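GH127 beta-L-arabinofuranoside (Geobacillus stearothermophilus, PDB 4QK0) is a family GH127 glycoside hydrolase that probably releases beta-L-arabinofuranose units from arabinose-containing glycans. Local coordinates at residues A478-L483 / Y515-W520; T497-K502 / Q522-K527. One frame throughout, in Å; residues are numbered along the deposited sequence.

Contact 1. Residues A478-L483 / Y515-W520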
ATOM      1  N   ALA A 478     -20.123  31.826  49.582  1.00 33.26           N
ATOM      2  CA  ALA A 478     -20.514  30.424  49.566  1.00 29.07           C
ATOM      3  C   ALA A 478     -21.787  30.178  48.778  1.00 31.40           C
ATOM      4  O   ALA A 478     -22.681  31.027  48.766  1.00 31.88           O
ATOM      5  CB  ALA A 478     -20.639  29.903  50.959  1.00 27.42           C
ATOM      6  N   GLY A 479     -21.862  29.013  48.114  1.00 32.25           N
ATOM      7  CA  GLY A 479     -23.023  28.666  47.274  1.00 33.01           C
ATOM      8  C   GLY A 479     -23.024  27.255  46.648  1.00 34.85           C
ATOM      9  O   GLY A 479     -21.982  26.638  46.474  1.00 27.20           O
ATOM     10  N   GLU A 480     -24.231  26.756  46.384  1.00 31.64           N
ATOM     11  CA  GLU A 480     -24.465  25.442  45.898  1.00 36.94           C
ATOM     12  C   GLU A 480     -24.357  25.469  44.374  1.00 36.40           C
ATOM     13  O   GLU A 480     -24.998  26.267  43.718  1.00 39.68           O
ATOM     14  CB  GLU A 480     -25.842  24.962  46.322  1.00 42.24           C
ATOM     15  CG  GLU A 480     -26.161  23.517  45.997  1.00 47.94           C
ATOM     16  CD  GLU A 480     -27.623  23.166  46.248  1.00 54.39           C
ATOM     17  OE1 GLU A 480     -28.414  24.060  46.652  1.00 54.70           O
ATOM     18  OE2 GLU A 480     -27.979  21.985  46.025  1.00 55.53           O
ATOM     19  N   PHE A 481     -23.492  24.627  43.839  1.00 31.08           N
ATOM     20  CA  PHE A 481     -23.478  24.364  42.420  1.00 31.05           C
ATOM     21  C   PHE A 481     -22.758  23.034  42.143  1.00 29.66           C
ATOM     22  O   PHE A 481     -22.149  22.407  43.050  1.00 25.84           O
ATOM     23  CB  PHE A 481     -22.842  25.527  41.641  1.00 32.84           C
ATOM     24  CG  PHE A 481     -21.450  25.882  42.095  1.00 37.50           C
ATOM     25  CD1 PHE A 481     -20.344  25.236  41.610  1.00 38.21           C
ATOM     26  CD2 PHE A 481     -21.263  26.867  43.058  1.00 43.96           C
ATOM     27  CE1 PHE A 481     -19.071  25.547  42.086  1.00 39.55           C
ATOM     28  CE2 PHE A 481     -19.991  27.193  43.545  1.00 43.13           C
ATOM     29  CZ  PHE A 481     -18.894  26.524  43.052  1.00 40.20           C
ATOM     30  N   THR A 482     -22.847  22.613  40.886  1.00 29.66           N
ATOM     31  CA  THR A 482     -22.323  21.327  40.446  1.00 30.71           C
ATOM     32  C   THR A 482     -21.022  21.482  39.676  1.00 33.53           C
ATOM     33  O   THR A 482     -20.872  22.358  38.820  1.00 35.37           O
ATOM     34  CB  THR A 482     -23.335  20.612  39.606  1.00 30.84           C
ATOM     35  OG1 THR A 482     -24.523  20.487  40.370  1.00 29.60           O
ATOM     36  CG2 THR A 482     -22.814  19.256  39.220  1.00 32.17           C
ATOM     37  N   LEU A 483     -20.045  20.713  40.100  1.00 33.26           N
ATOM     38  CA  LEU A 483     -18.773  20.570  39.397  1.00 33.72           C
ATOM     39  C   LEU A 483     -18.793  19.228  38.706  1.00 31.02           C
ATOM     40  O   LEU A 483     -19.012  18.195  39.372  1.00 28.35           O
ATOM     41  CB  LEU A 483     -17.636  20.541  40.392  1.00 36.85           C
ATOM     42  CG  LEU A 483     -16.434  21.322  39.997  1.00 45.39           C
ATOM     43  CD1 LEU A 483     -16.843  22.802  40.043  1.00 53.95           C
ATOM     44  CD2 LEU A 483     -15.291  21.013  40.947  1.00 45.87           C
ATOM     45  N   TYR A 515     -20.565  14.037  38.908  1.00 29.65           N
ATOM     46  CA  TYR A 515     -21.289  15.251  39.239  1.00 29.43           C
ATOM     47  C   TYR A 515     -21.249  15.514  40.734  1.00 29.37           C
ATOM     48  O   TYR A 515     -21.875  14.814  41.521  1.00 26.63           O
ATOM     49  CB  TYR A 515     -22.709  15.135  38.769  1.00 30.50           C
ATOM     50  CG  TYR A 515     -22.811  15.186  37.283  1.00 32.47           C
ATOM     51  CD1 TYR A 515     -22.516  14.070  36.509  1.00 34.28           C
ATOM     52  CD2 TYR A 515     -23.244  16.346  36.629  1.00 33.35           C
ATOM     53  CE1 TYR A 515     -22.653  14.096  35.132  1.00 31.69           C
ATOM     54  CE2 TYR A 515     -23.374  16.378  35.267  1.00 33.40           C
ATOM     55  CZ  TYR A 515     -23.059  15.242  34.533  1.00 33.07           C
ATOM     56  OH  TYR A 515     -23.183  15.281  33.192  1.00 33.69           O
ATOM     57  N   ILE A 516     -20.454  16.500  41.124  1.00 27.71           N
ATOM     58  CA  ILE A 516     -20.337  16.880  42.508  1.00 30.41           C
ATOM     59  C   ILE A 516     -21.083  18.183  42.848  1.00 29.42           C
ATOM     60  O   ILE A 516     -20.622  19.306  42.525  1.00 28.41           O
ATOM     61  CB  ILE A 516     -18.880  17.021  42.888  1.00 38.15           C
ATOM     62  CG1 ILE A 516     -18.150  15.732  42.512  1.00 40.33           C
ATOM     63  CG2 ILE A 516     -18.769  17.327  44.402  1.00 38.75           C
ATOM     64  CD1 ILE A 516     -16.689  15.769  42.855  1.00 45.52           C
ATOM     65  N   ARG A 517     -22.237  18.007  43.493  1.00 31.01           N
ATOM     66  CA  ARG A 517     -23.143  19.108  43.855  1.00 33.31           C
ATOM     67  C   ARG A 517     -23.178  19.245  45.380  1.00 33.42           C
ATOM     68  O   ARG A 517     -23.418  18.304  46.097  1.00 33.97           O
ATOM     69  CB  ARG A 517     -24.549  18.881  43.326  1.00 34.66           C
ATOM     70  CG  ARG A 517     -25.451  20.087  43.534  1.00 40.09           C
ATOM     71  CD  ARG A 517     -26.798  20.002  42.813  1.00 41.19           C
ATOM     72  NE  ARG A 517     -27.539  21.265  42.953  1.00 44.31           N
ATOM     73  CZ  ARG A 517     -27.304  22.402  42.269  1.00 46.56           C
ATOM     74  NH1 ARG A 517     -26.355  22.470  41.321  1.00 44.64           N
ATOM     75  NH2 ARG A 517     -28.044  23.490  42.512  1.00 44.37           N
ATOM     76  N   ARG A 518     -22.862  20.435  45.854  1.00 36.00           N
ATOM     77  CA  ARG A 518     -22.733  20.729  47.270  1.00 34.95           C
ATOM     78  C   ARG A 518     -22.599  22.251  47.405  1.00 36.74           C
ATOM     79  O   ARG A 518     -22.502  22.990  46.390  1.00 32.31           O
ATOM     80  CB  ARG A 518     -21.475  20.065  47.865  1.00 40.11           C
ATOM     81  CG  ARG A 518     -20.140  20.574  47.296  1.00 42.87           C
ATOM     82  CD  ARG A 518     -18.961  19.724  47.739  1.00 41.69           C
ATOM     83  NE  ARG A 518     -18.708  19.869  49.179  1.00 45.24           N
ATOM     84  CZ  ARG A 518     -18.025  20.868  49.742  1.00 44.49           C
ATOM     85  NH1 ARG A 518     -17.520  21.844  49.006  1.00 44.64           N
ATOM     86  NH2 ARG A 518     -17.842  20.889  51.047  1.00 42.21           N
ATOM     87  N   VAL A 519     -22.612  22.717  48.649  1.00 31.97           N
ATOM     88  CA  VAL A 519     -22.323  24.101  48.936  1.00 32.37           C
ATOM     89  C   VAL A 519     -20.813  24.251  48.978  1.00 31.88           C
ATOM     90  O   VAL A 519     -20.180  23.641  49.816  1.00 32.61           O
ATOM     91  CB  VAL A 519     -22.888  24.548  50.326  1.00 32.24           C
ATOM     92  CG1 VAL A 519     -22.407  25.945  50.665  1.00 32.73           C
ATOM     93  CG2 VAL A 519     -24.398  24.460  50.364  1.00 30.65           C
ATOM     94  N   TRP A 520     -20.278  25.104  48.121  1.00 31.03           N
ATOM     95  CA  TRP A 520     -18.851  25.348  48.046  1.00 34.30           C
ATOM     96  C   TRP A 520     -18.493  26.606  48.834  1.00 36.05           C
ATOM     97  O   TRP A 520     -19.180  27.599  48.738  1.00 34.49           O
ATOM     98  CB  TRP A 520     -18.426  25.558  46.585  1.00 32.78           C
ATOM     99  CG  TRP A 520     -18.695  24.348  45.728  1.00 33.93           C
ATOM    100  CD1 TRP A 520     -19.802  24.093  45.019  1.00 33.58           C
ATOM    101  CD2 TRP A 520     -17.845  23.194  45.563  1.00 35.34           C
ATOM    102  NE1 TRP A 520     -19.726  22.853  44.415  1.00 30.73           N
ATOM    103  CE2 TRP A 520     -18.526  22.288  44.730  1.00 31.86           C
ATOM    104  CE3 TRP A 520     -16.573  22.861  46.024  1.00 34.72           C
ATOM    105  CZ2 TRP A 520     -17.973  21.081  44.326  1.00 30.18           C
ATOM    106  CZ3 TRP A 520     -16.036  21.651  45.635  1.00 35.15           C
ATOM    107  CH2 TRP A 520     -16.746  20.775  44.800  1.00 30.04           C
TER

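Contact 2. Residues T497-K502 / Q522-K527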
ATOM      1  N   THR A 497     -11.235  13.092  46.824  1.00 36.28           N
ATOM      2  CA  THR A 497     -11.440  13.597  48.175  1.00 36.76           C
ATOM      3  C   THR A 497     -11.796  15.064  48.108  1.00 35.41           C
ATOM      4  O   THR A 497     -11.345  15.794  47.223  1.00 30.23           O
ATOM      5  CB  THR A 497     -10.220  13.468  49.107  1.00 39.39           C
ATOM      6  OG1 THR A 497      -9.190  14.331  48.652  1.00 41.23           O
ATOM      7  CG2 THR A 497      -9.717  12.047  49.185  1.00 42.52           C
ATOM      8  N   ILE A 498     -12.574  15.492  49.085  1.00 37.31           N
ATOM      9  CA  ILE A 498     -12.978  16.896  49.237  1.00 38.23           C
ATOM     10  C   ILE A 498     -12.609  17.318  50.641  1.00 36.02           C
ATOM     11  O   ILE A 498     -13.031  16.685  51.613  1.00 34.08           O
ATOM     12  CB  ILE A 498     -14.505  17.085  48.993  1.00 42.83           C
ATOM     13  CG1 ILE A 498     -14.809  16.799  47.527  1.00 41.83           C
ATOM     14  CG2 ILE A 498     -14.945  18.519  49.329  1.00 40.02           C
ATOM     15  CD1 ILE A 498     -16.283  16.702  47.206  1.00 46.78           C
ATOM     16  N   ASN A 499     -11.774  18.341  50.719  1.00 37.71           N
ATOM     17  CA  ASN A 499     -11.176  18.776  51.972  1.00 40.22           C
ATOM     18  C   ASN A 499     -10.662  17.604  52.778  1.00 45.15           C
ATOM     19  O   ASN A 499     -10.942  17.502  53.965  1.00 39.55           O
ATOM     20  CB  ASN A 499     -12.187  19.619  52.780  1.00 42.60           C
ATOM     21  CG  ASN A 499     -12.572  20.877  52.056  1.00 41.03           C
ATOM     22  OD1 ASN A 499     -11.774  21.400  51.283  1.00 40.67           O
ATOM     23  ND2 ASN A 499     -13.791  21.325  52.226  1.00 41.72           N
ATOM     24  N   GLY A 500      -9.948  16.692  52.113  1.00 45.68           N
ATOM     25  CA  GLY A 500      -9.323  15.579  52.797  1.00 43.18           C
ATOM     26  C   GLY A 500     -10.239  14.412  53.079  1.00 48.18           C
ATOM     27  O   GLY A 500      -9.754  13.392  53.541  1.00 57.69           O
ATOM     28  N   GLU A 501     -11.544  14.511  52.794  1.00 48.36           N
ATOM     29  CA  GLU A 501     -12.460  13.379  53.033  1.00 49.28           C
ATOM     30  C   GLU A 501     -12.858  12.686  51.744  1.00 47.48           C
ATOM     31  O   GLU A 501     -13.206  13.319  50.754  1.00 37.58           O
ATOM     32  CB  GLU A 501     -13.747  13.806  53.746  1.00 57.17           C
ATOM     33  CG  GLU A 501     -13.556  14.567  55.051  1.00 66.78           C
ATOM     34  CD  GLU A 501     -12.961  13.750  56.214  1.00 72.89           C
ATOM     35  OE1 GLU A 501     -12.571  12.564  56.094  1.00 65.50           O
ATOM     36  OE2 GLU A 501     -12.851  14.341  57.305  1.00 90.08           O
ATOM     37  N   LYS A 502     -12.840  11.362  51.787  1.00 51.51           N
ATOM     38  CA  LYS A 502     -13.139  10.554  50.642  1.00 51.51           C
ATOM     39  C   LYS A 502     -14.561  10.809  50.250  1.00 53.00           C
ATOM     40  O   LYS A 502     -15.416  11.096  51.080  1.00 51.09           O
ATOM     41  CB  LYS A 502     -12.937   9.071  50.998  1.00 60.05           C
ATOM     42  CG  LYS A 502     -13.448   8.032  49.989  1.00 70.52           C
ATOM     43  CD  LYS A 502     -13.027   6.615  50.394  1.00 81.22           C
ATOM     44  CE  LYS A 502     -14.228   5.731  50.748  1.00 89.05           C
ATOM     45  NZ  LYS A 502     -13.826   4.300  50.861  1.00 96.10           N
ATOM     46  N   GLN A 522     -15.103  29.177  50.107  1.00 46.46           N
ATOM     47  CA  GLN A 522     -13.745  29.659  49.839  1.00 48.75           C
ATOM     48  C   GLN A 522     -12.641  28.683  50.275  1.00 45.80           C
ATOM     49  O   GLN A 522     -12.589  28.280  51.420  1.00 46.87           O
ATOM     50  CB  GLN A 522     -13.567  30.982  50.593  1.00 57.93           C
ATOM     51  CG  GLN A 522     -12.242  31.697  50.393  1.00 60.71           C
ATOM     52  CD  GLN A 522     -12.172  32.362  49.043  1.00 71.06           C
ATOM     53  OE1 GLN A 522     -11.245  32.136  48.268  1.00 67.08           O
ATOM     54  NE2 GLN A 522     -13.155  33.217  48.759  1.00 79.57           N
ATOM     55  N   GLY A 523     -11.743  28.323  49.361  1.00 46.69           N
ATOM     56  CA  GLY A 523     -10.625  27.443  49.708  1.00 45.01           C
ATOM     57  C   GLY A 523     -10.973  25.961  49.769  1.00 41.75           C
ATOM     58  O   GLY A 523     -10.168  25.157  50.196  1.00 44.67           O
ATOM     59  N   ASP A 524     -12.153  25.580  49.311  1.00 41.79           N
ATOM     60  CA  ASP A 524     -12.476  24.173  49.200  1.00 39.88           C
ATOM     61  C   ASP A 524     -11.486  23.512  48.233  1.00 37.98           C
ATOM     62  O   ASP A 524     -11.121  24.072  47.190  1.00 39.31           O
ATOM     63  CB  ASP A 524     -13.922  23.958  48.746  1.00 36.73           C
ATOM     64  CG  ASP A 524     -14.915  23.977  49.907  1.00 39.53           C
ATOM     65  OD1 ASP A 524     -14.498  23.933  51.085  1.00 43.73           O
ATOM     66  OD2 ASP A 524     -16.139  24.003  49.651  1.00 40.05           O
ATOM     67  N   GLU A 525     -11.058  22.321  48.599  1.00 36.20           N
ATOM     68  CA  GLU A 525     -10.072  21.573  47.826  1.00 41.04           C
ATOM     69  C   GLU A 525     -10.566  20.172  47.442  1.00 38.97           C
ATOM     70  O   GLU A 525     -11.004  19.388  48.286  1.00 40.67           O
ATOM     71  CB  GLU A 525      -8.794  21.457  48.605  1.00 48.62           C
ATOM     72  CG  GLU A 525      -7.650  21.050  47.712  1.00 64.43           C
ATOM     73  CD  GLU A 525      -6.348  20.910  48.484  1.00 70.94           C
ATOM     74  OE1 GLU A 525      -5.771  21.948  48.827  1.00 74.03           O
ATOM     75  OE2 GLU A 525      -5.904  19.765  48.732  1.00 76.72           O
ATOM     76  N   VAL A 526     -10.556  19.906  46.145  1.00 37.26           N
ATOM     77  CA  VAL A 526     -10.890  18.599  45.599  1.00 35.53           C
ATOM     78  C   VAL A 526      -9.593  17.990  45.098  1.00 35.78           C
ATOM     79  O   VAL A 526      -8.893  18.616  44.309  1.00 33.35           O
ATOM     80  CB  VAL A 526     -11.862  18.709  44.422  1.00 36.56           C
ATOM     81  CG1 VAL A 526     -12.225  17.327  43.878  1.00 40.31           C
ATOM     82  CG2 VAL A 526     -13.124  19.451  44.823  1.00 33.60           C
ATOM     83  N   LYS A 527      -9.277  16.791  45.599  1.00 36.62           N
ATOM     84  CA  LYS A 527      -8.149  16.002  45.104  1.00 39.59           C
ATOM     85  C   LYS A 527      -8.622  14.808  44.301  1.00 39.11           C
ATOM     86  O   LYS A 527      -9.455  13.997  44.769  1.00 36.81           O
ATOM     87  CB  LYS A 527      -7.113  15.547  46.152  1.00 45.01           C
ATOM     88  CG  LYS A 527      -6.016  16.585  46.264  1.00 50.18           C
ATOM     89  CD  LYS A 527      -5.096  16.376  47.447  1.00 55.51           C
ATOM     90  CE  LYS A 527      -4.089  15.277  47.162  1.00 61.26           C
ATOM     91  NZ  LYS A 527      -2.924  15.786  46.396  1.00 64.54           N
TER
HETATM   92  O   HOH W   1      -9.334  16.934  49.273  1.00 36.19           O

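Contact 1. Residues A478-L483 / Y515-W520
Strand 479-483 runs antiparallel to 515-517, their short axes 4.5 Å apart and at 166°, and stays paired to 519-520 after the chain turns a corner at Arg-518. Both backbone bonds form in the Gly-479/Trp-520 and Leu-483/Ile-516 pairs. Between them, Phe-481 N donates to Arg-518 O, while Phe-481 O receives the indole NE1 of Trp-520 at 2.8 Å, a bond lying in the ring plane but coming from above the carbonyl plane. The same two residues stack: Trp-520 CD1 sits over the centre of the Phe-481 ring, 3.3 Å from CZ, in an offset stack with planes 25° apart. Phe-481 reaches this place by setting CG in the crowded position between N and the carbonyl carbon (chi1 56°). Arg-518 CG lies over the opposite indole face, and Leu-483 CB touches Trp-520 CZ2 at 4.0 Å. On the other face of the strands, the extended Arg-517 chain sends NH1 to Thr-482 OG1 (2.9 Å), in the guanidinium plane, while NE forms a salt bridge with Glu-480 OE2 at 3.2 Å, whose hydrogen bond is bent and weak. Phe-481 also meets Val-455 and Val-473, and Trp-520 meets Val-473. A largely polar face (Glu-480, Thr-482, Arg-517) and a largely apolar one led by Phe-481 and Trp-520, the second turned toward the neighbouring sheet, are characteristic of a beta-sandwich layer, here in the GH127 middle domain.

Contact 2. Residues T497-K502 / Q522-K527
The tightly packed part of this contact is a short antiparallel pairing that stops where one strand turns back on itself. Thr-497 and Lys-527 exchange both backbone bonds, and Ile-498 and Val-526 follow as a non-hydrogen-bonded pair whose side chains lie alongside each other, CG1 of Ile-498 4.1 Å from CG2 of Val-526. Val-526 is buried and also packs on Leu-471 of strand 468-475. From Ile-498 to Glu-501 the chain makes a type I' turn, with Asn-499 and Gly-500 at its corners, closing a two-residue beta hairpin.

Asn-499 continues the pairing with its side chain. Its N donates to Glu-525 O at 2.8 Å, nearly along the C=O axis, while OD1 accepts Glu-525 N at 2.9 Å from above the amide carbonyl plane. ND2 gives a straight bond, 2.9 Å and 165°, to Asp-524 OD1, which it meets from above the carboxylate plane. The other oxygen of Asp-524, OD2, pairs with Arg-518 and accepts from Gln-521 N. An alanine in place of Asp-524 would remove the acceptor of Asn-499 ND2, of Gln-521 N and of Arg-518, and would probably leave the amide and the guanidinium less firmly oriented.

The face that carries Thr-497 and Lys-527, across the strands from Ile-498 and Val-526, is looser and holds a water. Side by side, Thr-497 OG1 touches Lys-527 CB (3.5 Å) before Lys-527 bends away. The water is held by Thr-497 OG1 at 2.7 Å, accepts from Gly-500 N at 2.9 Å and donates to Glu-525 O. The carbonyl of Glu-525 is gripped by a backbone amide and a water, and the Asn-499 side chain is held at both ends, by a backbone N-H and by the carboxylate of Asp-524, likely to stay ionised beside Arg-518.

The four segments alternate along the chain, in the order 478-483, 497-502, 515-520, 522-527, and the two contacts lie about 12 Å apart between centres within the GH127 middle domain. Contact 1 belongs to a mixed sheet containing strands 479-486 and 513-517; contact 2 forms one margin of a seven-strand antiparallel sheet, where 501-503 is the outermost strand within the chain. The sheets meet directly: Arg-518 NH1 makes a salt bridge to Asp-524 OD2 at 2.6 Å, Trp-520 CZ3 packs on Val-526 CG2, and Ile-516 CG2 on Ile-498 CD1. Since the chain passes from one sheet to the other between successive segments, the crossing connections probably hold the two layers together as one unit.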